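Side-chain contacts in putative aminopeptidase (Leishmania major, PDB 5NTH), which probably acts as a manganese-dependent M17 aminopeptidase, hydrolysing peptides from their N-terminal end: residues P7-N10 and E14-A17; S19-T24 and P224-T229. All blocks are in the same frame, centred on the assembly; numbering follows the deposited sequence.

How the contacts relate
Both contacts hold helix 12-26, one near its start and one further along, and together they show how chemistry follows depth in a fold. Contact 1 is local and partly buried: the loop 7-10 folds back on the first turn of the helix through charged and polar groups. Contact 2 is buried and joins segments some 200 residues apart in sequence, setting the helix against the loop 224-229 of the catalytic region by apolar, sulfur and ring contacts without a hydrogen bond across. Arg8 links them: its guanidinium pairs with Asp228, at a modelled distance too short to take literally, and probably bonds the carbonyl oxygen of Cys225. Each contact also touches a second subunit.

Contact 1. Residues P7-N10 and E14-A17; sequences PRSN and EETA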
loop_
_atom_site.group_PDB
_atom_site.type_symbol
_atom_site.label_atom_id
_atom_site.label_comp_id
_atom_site.label_asym_id
_atom_site.label_seq_id
_atom_site.Cartn_x
_atom_site.Cartn_y
_atom_site.Cartn_z
ATOM N N PRO A 7 -1.936 -14.819 40.866
ATOM C CA PRO A 7 -1.920 -13.363 40.648
ATOM C C PRO A 7 -2.226 -13.033 39.180
ATOM O O PRO A 7 -1.314 -12.706 38.405
ATOM C CB PRO A 7 -0.481 -12.974 41.038
ATOM C CG PRO A 7 0.339 -14.186 40.675
ATOM C CD PRO A 7 -0.569 -15.397 40.801
ATOM N N ARG A 8 -3.501 -13.145 38.808
ATOM C CA ARG A 8 -3.931 -12.942 37.405
ATOM C C ARG A 8 -5.001 -11.839 37.236
ATOM O O ARG A 8 -4.655 -10.650 37.204
ATOM C CB ARG A 8 -4.336 -14.270 36.738
ATOM C CG ARG A 8 -4.312 -14.208 35.218
ATOM C CD ARG A 8 -5.027 -15.375 34.564
ATOM N NE ARG A 8 -6.276 -14.986 33.895
ATOM C CZ ARG A 8 -6.444 -14.822 32.575
ATOM N NH1 ARG A 8 -5.449 -14.987 31.707
ATOM N NH2 ARG A 8 -7.641 -14.495 32.106
ATOM N N SER A 9 -6.279 -12.216 37.104
ATOM C CA SER A 9 -7.356 -11.232 36.910
ATOM C C SER A 9 -8.009 -10.848 38.240
ATOM O O SER A 9 -7.828 -11.506 39.276
ATOM C CB SER A 9 -8.415 -11.692 35.869
ATOM O OG SER A 9 -9.551 -12.309 36.464
ATOM N N ASN A 10 -8.794 -9.772 38.149
ATOM C CA ASN A 10 -9.568 -9.170 39.241
ATOM C C ASN A 10 -10.980 -9.810 39.406
ATOM O O ASN A 10 -11.900 -9.169 39.910
ATOM C CB ASN A 10 -9.705 -7.670 38.900
ATOM C CG ASN A 10 -9.646 -6.778 40.122
ATOM O OD1 ASN A 10 -8.607 -6.686 40.784
ATOM N ND2 ASN A 10 -10.752 -6.085 40.415
ATOM N N GLU A 14 -13.710 -15.585 35.845
ATOM C CA GLU A 14 -12.605 -15.774 34.912
ATOM C C GLU A 14 -11.569 -16.700 35.565
ATOM O O GLU A 14 -11.097 -17.649 34.937
ATOM C CB GLU A 14 -12.014 -14.405 34.534
ATOM C CG GLU A 14 -11.147 -14.356 33.274
ATOM C CD GLU A 14 -10.836 -12.913 32.843
ATOM O OE1 GLU A 14 -11.800 -12.141 32.576
ATOM O OE2 GLU A 14 -9.642 -12.538 32.774
ATOM N N GLU A 15 -11.270 -16.451 36.841
ATOM C CA GLU A 15 -10.257 -17.218 37.549
ATOM C C GLU A 15 -10.676 -18.634 37.825
ATOM O O GLU A 15 -9.827 -19.514 37.888
ATOM C CB GLU A 15 -9.837 -16.552 38.857
ATOM C CG GLU A 15 -8.966 -15.293 38.712
ATOM C CD GLU A 15 -7.873 -15.399 37.649
ATOM O OE1 GLU A 15 -7.106 -16.389 37.648
ATOM O OE2 GLU A 15 -7.781 -14.475 36.802
ATOM N N THR A 16 -11.970 -18.853 38.018
ATOM C CA THR A 16 -12.505 -20.197 38.251
ATOM C C THR A 16 -12.362 -21.016 36.979
ATOM O O THR A 16 -11.971 -22.169 37.030
ATOM C CB THR A 16 -13.988 -20.155 38.722
ATOM O OG1 THR A 16 -14.034 -19.903 40.134
ATOM C CG2 THR A 16 -14.749 -21.479 38.439
ATOM N N ALA A 17 -12.668 -20.412 35.837
ATOM C CA ALA A 17 -12.532 -21.104 34.558
ATOM C C ALA A 17 -11.083 -21.342 34.144
ATOM O O ALA A 17 -10.830 -22.320 33.460
ATOM C CB ALA A 17 -13.282 -20.375 33.445
#
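Glu15 turns one carboxylate oxygen into the common acceptor for the loop residues Arg8 and Ser9. Its OE2 takes the backbone N of Ser9 at 2.7 Å, from well above the carboxylate plane, while Ser9 OG donates to the same OE2 at 2.8 Å on the anti lone pair. Arg8 NE adds a weak, charge-assisted bond to Glu15 OE2 at 3.3 Å, coming edge-on from the guanidinium. Two firm donors and a weaker one thus share this oxygen, and the other, OE1, is satisfied by a salt bridge to Arg6. A bend at chi2 (-42°) folds the Glu15 carboxylate over to the loop, whereas Glu14 runs out extended and crosses Arg8 at about a right angle. There Arg8 NH2 makes a salt bridge to Glu14 OE2 at 2.9 Å, poorly directed as a hydrogen bond (123° at the hydrogen). The outer guanidinium nitrogens also face the loop before helix 229-243: NH1 pairs with Asp228, though modelled implausibly close, and NH2 probably also donates to Cys225 O. Glu14 OE1 pairs with Arg256 of a second subunit. These bonds tie the N-terminal loop, folded back, to the first turn of helix 12-26, close to a subunit boundary.

Contact 2. Residues S19-T24 and P224-T229; sequences SAYVQT and PCMLDT
Tyr21 and Met226 form a Met-aromatic contact, reinforced by a CH-pi interaction, in a buried contact between helix 12-26 and the loop 224-229. Met226 places its CG over one face of the ring, almost at the centre, 3.7 Å from the Tyr21 centroid and 14° off the ring normal. The sulfur is displaced toward the root of the tyrosine, so that SD approaches the ring obliquely and touches Tyr21 CB at 3.6 Å. Met226 extends first, with CG anti to the backbone N (chi1 173°), then bends at both chi2 and chi3; these turns carry the thioether back beside the base of the ring and bring CE within 3.9 Å of Tyr21 CB. Leu227 contributes less, its CD1 meeting Tyr21 CE2 at 4.4 Å from an oblique direction. Apolar surface thus does the work across the two segments, while the polar end of the tyrosine is satisfied by a hydrogen bond between its hydroxyl and that of Thr222. Leu219 of helix 203-221 touches both Tyr21 and Leu227, and Ile235 of helix 229-243 also touches Tyr21, so the contact joins the N-terminal helix to two helices bordering the loop 224-229. On the helix itself, Thr24 OG1 donates to the carbonyl O of Tyr21 at 2.7 Å, tilted 25° from the carbonyl plane.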
loop_
_atom_site.group_PDB
_atom_site.type_symbol
_atom_site.label_atom_id
_atom_site.label_comp_id
_atom_site.label_asym_id
_atom_site.label_seq_id
_atom_site.Cartn_x
_atom_site.Cartn_y
_atom_site.Cartn_z
ATOM N N SER A 19 -8.711 -22.027 36.267
ATOM C CA SER A 19 -8.333 -23.170 37.152
ATOM C C SER A 19 -8.709 -24.525 36.545
ATOM O O SER A 19 -7.961 -25.494 36.668
ATOM C CB SER A 19 -8.917 -23.024 38.570
ATOM O OG SER A 19 -8.161 -22.105 39.362
ATOM N N ALA A 20 -9.849 -24.554 35.871
ATOM C CA ALA A 20 -10.300 -25.721 35.112
ATOM C C ALA A 20 -9.502 -25.936 33.843
ATOM O O ALA A 20 -9.192 -27.080 33.510
ATOM C CB ALA A 20 -11.778 -25.601 34.759
ATOM N N TYR A 21 -9.203 -24.865 33.118
ATOM C CA TYR A 21 -8.340 -24.960 31.935
ATOM C C TYR A 21 -6.972 -25.531 32.309
ATOM O O TYR A 21 -6.407 -26.355 31.577
ATOM C CB TYR A 21 -8.138 -23.605 31.241
ATOM C CG TYR A 21 -7.170 -23.710 30.107
ATOM C CD1 TYR A 21 -7.575 -24.174 28.855
ATOM C CD2 TYR A 21 -5.827 -23.449 30.312
ATOM C CE1 TYR A 21 -6.663 -24.333 27.821
ATOM C CE2 TYR A 21 -4.896 -23.592 29.285
ATOM C CZ TYR A 21 -5.320 -24.020 28.043
ATOM O OH TYR A 21 -4.383 -24.154 27.060
ATOM N N VAL A 22 -6.442 -25.096 33.446
ATOM C CA VAL A 22 -5.158 -25.600 33.922
ATOM C C VAL A 22 -5.257 -27.105 34.093
ATOM O O VAL A 22 -4.443 -27.841 33.545
ATOM C CB VAL A 22 -4.747 -24.910 35.221
ATOM C CG1 VAL A 22 -3.574 -25.612 35.883
ATOM C CG2 VAL A 22 -4.375 -23.462 34.933
ATOM N N GLN A 23 -6.294 -27.560 34.791
ATOM C CA GLN A 23 -6.493 -29.000 35.017
ATOM C C GLN A 23 -6.506 -29.828 33.753
ATOM O O GLN A 23 -5.950 -30.937 33.727
ATOM C CB GLN A 23 -7.787 -29.280 35.803
ATOM C CG GLN A 23 -7.712 -28.884 37.258
ATOM C CD GLN A 23 -6.362 -29.199 37.831
ATOM O OE1 GLN A 23 -5.566 -28.291 38.128
ATOM N NE2 GLN A 23 -6.052 -30.492 37.919
ATOM N N THR A 24 -7.130 -29.303 32.711
ATOM C CA THR A 24 -7.262 -30.077 31.482
ATOM C C THR A 24 -5.882 -30.232 30.876
ATOM O O THR A 24 -5.579 -31.253 30.258
ATOM C CB THR A 24 -8.187 -29.413 30.464
ATOM O OG1 THR A 24 -7.605 -28.177 30.037
ATOM C CG2 THR A 24 -9.580 -29.157 31.074
ATOM N N PRO A 224 -4.641 -16.425 23.954
ATOM C CA PRO A 224 -3.931 -15.733 25.033
ATOM C C PRO A 224 -4.781 -15.076 26.081
ATOM O O PRO A 224 -4.297 -14.787 27.166
ATOM C CB PRO A 224 -3.142 -14.664 24.311
ATOM C CG PRO A 224 -3.766 -14.529 22.972
ATOM C CD PRO A 224 -4.580 -15.708 22.676
ATOM N N CYS A 225 -6.041 -14.827 25.763
ATOM C CA CYS A 225 -7.022 -14.445 26.796
ATOM C C CYS A 225 -7.099 -15.514 27.878
ATOM O O CYS A 225 -7.508 -15.229 28.985
ATOM C CB CYS A 225 -8.420 -14.197 26.193
ATOM S SG CYS A 225 -9.123 -15.541 25.167
ATOM N N MET A 226 -6.709 -16.743 27.536
ATOM C CA MET A 226 -6.649 -17.864 28.484
ATOM C C MET A 226 -5.237 -18.345 28.762
ATOM O O MET A 226 -4.860 -18.491 29.911
ATOM C CB MET A 226 -7.447 -19.038 27.934
ATOM C CG MET A 226 -7.295 -20.299 28.764
ATOM S SD MET A 226 -8.029 -20.078 30.380
ATOM C CE MET A 226 -9.752 -20.336 29.892
ATOM N N LEU A 227 -4.495 -18.659 27.714
ATOM C CA LEU A 227 -3.109 -19.030 27.879
ATOM C C LEU A 227 -2.201 -17.822 27.762
ATOM O O LEU A 227 -1.675 -17.510 26.684
ATOM C CB LEU A 227 -2.661 -20.092 26.878
ATOM C CG LEU A 227 -1.251 -20.586 27.226
ATOM C CD1 LEU A 227 -1.220 -21.371 28.523
ATOM C CD2 LEU A 227 -0.739 -21.437 26.105
ATOM N N ASP A 228 -1.985 -17.190 28.904
ATOM C CA ASP A 228 -1.062 -16.074 29.027
ATOM C C ASP A 228 0.164 -16.572 29.775
ATOM O O ASP A 228 0.293 -17.760 30.046
ATOM C CB ASP A 228 -1.750 -14.898 29.746
ATOM C CG ASP A 228 -2.213 -15.241 31.158
ATOM O OD1 ASP A 228 -1.599 -16.079 31.823
ATOM O OD2 ASP A 228 -3.203 -14.663 31.616
ATOM N N THR A 229 1.048 -15.669 30.145
ATOM C CA THR A 229 2.293 -16.067 30.760
ATOM C C THR A 229 2.156 -16.563 32.172
ATOM O O THR A 229 2.986 -17.332 32.612
ATOM C CB THR A 229 3.310 -14.920 30.788
ATOM O OG1 THR A 229 2.823 -13.844 31.595
ATOM C CG2 THR A 229 3.602 -14.439 29.359
#